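Local structure of LPXTG cell wall surface protein (Streptococcus gordonii, 7AVH) at residues Tyr86-Glu91 with Ser120-Thr125. The protein is a cell-wall-attached streptococcal surface protein, probably an adhesin, whose tandem SHIRT repeats are thought to set how far it projects from the cell. Numbering follows the deposited sequence. Where two conformers were deposited one is given.
Sequences YKATHE and SQATPT
His90 reaches from its strand to the backbone of Thr125, and Ala88 meets Ala122 by its methyl group. The bond at His90 runs from Thr125 N to NE2, 3.0 Å long with an N-H...N angle of 154°. The donor sits at the ring edge, tilted 16° out of the ring plane. NE2 therefore acts as acceptor, which is consistent with a neutral ring carrying its proton on ND1. The imidazole has CG anti to its own carbonyl carbon (chi1 -57°), and this turns NE2 to the loop. Thr125 crosses it at about a right angle, with CB 3.6 Å from NE2. Pro124 lies obliquely to the ring, its CA 3.7 Å from NE2. Thr125 OG1 is turned to another partner, the side-chain amide of Gln113, which also bonds to Thr123 O.

Both segments belong to the second of two SHIRT domains in this chain, a family of the ubiquitin clan. Residues 86-91 form part of the long strand 72-94, flanked by strands 113-117 and 156-166. The segment 120-125 passes over one face of this sheet.

On the buried side, Ala88 CB and Ala122 CB are in van der Waals contact at 4.2 Å, with no polar bond between the two residues. Leu116 touches both methyl groups, and Phe158 touches Ala88 and Pro124, so this side is apolar. The solvent side is different. Thr123 is exposed on the outer side of the loop, as is Gln121, whose amide bonds to Thr150. On the other face of the sheet, Thr89 and Glu91 both bond to His157.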
# COMPACT_ATOMS: atom_id res chain seq x y z
N TYR A 86 -7.15 0.48 -1.88
CA TYR A 86 -8.57 0.26 -2.23
C TYR A 86 -8.64 -0.79 -3.33
O TYR A 86 -7.62 -1.17 -3.92
CB TYR A 86 -9.19 1.60 -2.59
CG TYR A 86 -9.19 2.56 -1.43
CD1 TYR A 86 -10.14 2.49 -0.44
CD2 TYR A 86 -8.18 3.46 -1.24
CE1 TYR A 86 -10.13 3.30 0.66
CE2 TYR A 86 -8.11 4.25 -0.07
CZ TYR A 86 -9.10 4.20 0.86
OH TYR A 86 -9.08 4.97 2.02
N LYS A 87 -9.89 -1.14 -3.63
CA LYS A 87 -10.20 -2.14 -4.68
C LYS A 87 -11.01 -1.48 -5.79
O LYS A 87 -11.67 -0.49 -5.60
CB LYS A 87 -11.01 -3.30 -4.08
CG LYS A 87 -10.26 -4.06 -3.01
CD LYS A 87 -11.03 -5.31 -2.55
CE LYS A 87 -10.29 -6.02 -1.44
NZ LYS A 87 -11.06 -7.15 -0.88
N ALA A 88 -10.98 -2.16 -6.92
CA ALA A 88 -11.93 -1.89 -8.01
C ALA A 88 -12.66 -3.16 -8.34
O ALA A 88 -12.04 -4.16 -8.62
CB ALA A 88 -11.22 -1.36 -9.22
N THR A 89 -14.01 -3.10 -8.22
CA THR A 89 -14.85 -4.26 -8.45
C THR A 89 -15.68 -4.06 -9.72
O THR A 89 -15.77 -2.95 -10.25
CB THR A 89 -15.73 -4.42 -7.19
OG1 THR A 89 -16.50 -3.24 -6.99
CG2 THR A 89 -14.86 -4.62 -5.92
N HIS A 90 -16.32 -5.18 -10.08
CA HIS A 90 -17.09 -5.24 -11.35
C HIS A 90 -18.41 -5.84 -11.03
O HIS A 90 -18.60 -6.71 -10.20
CB HIS A 90 -16.30 -6.10 -12.36
CG HIS A 90 -14.90 -5.66 -12.65
ND1 HIS A 90 -13.84 -5.93 -11.79
CD2 HIS A 90 -14.37 -4.98 -13.68
CE1 HIS A 90 -12.75 -5.43 -12.33
NE2 HIS A 90 -13.00 -4.79 -13.47
N GLU A 91 -19.34 -5.50 -11.96
CA GLU A 91 -20.68 -6.10 -11.99
C GLU A 91 -21.15 -6.14 -13.45
O GLU A 91 -20.76 -5.29 -14.20
CB GLU A 91 -21.65 -5.25 -11.20
CG GLU A 91 -23.12 -5.49 -11.26
CD GLU A 91 -23.99 -4.54 -10.48
OE1 GLU A 91 -23.49 -3.49 -9.87
OE2 GLU A 91 -25.21 -4.91 -10.45
N SER A 120 -4.98 7.15 -7.38
CA SER A 120 -4.62 6.50 -8.64
C SER A 120 -5.86 6.37 -9.56
O SER A 120 -7.02 6.56 -9.14
CB SER A 120 -3.94 5.14 -8.44
OG SER A 120 -4.87 4.17 -7.92
N GLN A 121 -5.60 6.11 -10.82
CA GLN A 121 -6.68 5.86 -11.81
C GLN A 121 -6.94 4.37 -11.90
O GLN A 121 -6.00 3.57 -12.11
CB GLN A 121 -6.28 6.41 -13.19
CG GLN A 121 -7.49 6.66 -14.10
CD GLN A 121 -8.13 7.97 -13.70
OE1 GLN A 121 -9.23 8.28 -14.13
NE2 GLN A 121 -7.48 8.73 -12.83
N ALA A 122 -8.21 3.99 -11.75
CA ALA A 122 -8.61 2.59 -11.95
C ALA A 122 -9.28 2.47 -13.32
O ALA A 122 -10.16 3.31 -13.63
CB ALA A 122 -9.53 2.12 -10.88
N THR A 123 -8.92 1.45 -14.05
CA THR A 123 -9.62 1.11 -15.33
C THR A 123 -10.16 -0.30 -15.22
O THR A 123 -9.50 -1.21 -14.71
CB THR A 123 -8.75 1.37 -16.56
OG1 THR A 123 -7.61 0.50 -16.52
CG2 THR A 123 -8.31 2.83 -16.62
N PRO A 124 -11.42 -0.53 -15.62
CA PRO A 124 -12.00 -1.82 -15.41
C PRO A 124 -11.32 -2.86 -16.30
O PRO A 124 -10.80 -2.57 -17.37
CB PRO A 124 -13.46 -1.64 -15.91
CG PRO A 124 -13.34 -0.52 -16.87
CD PRO A 124 -12.35 0.41 -16.23
N THR A 125 -11.29 -4.09 -15.78
CA THR A 125 -10.78 -5.24 -16.51
C THR A 125 -11.80 -5.61 -17.61
O THR A 125 -12.95 -5.87 -17.28
CB THR A 125 -10.59 -6.42 -15.58
OG1 THR A 125 -9.73 -6.04 -14.52
CG2 THR A 125 -10.00 -7.61 -16.29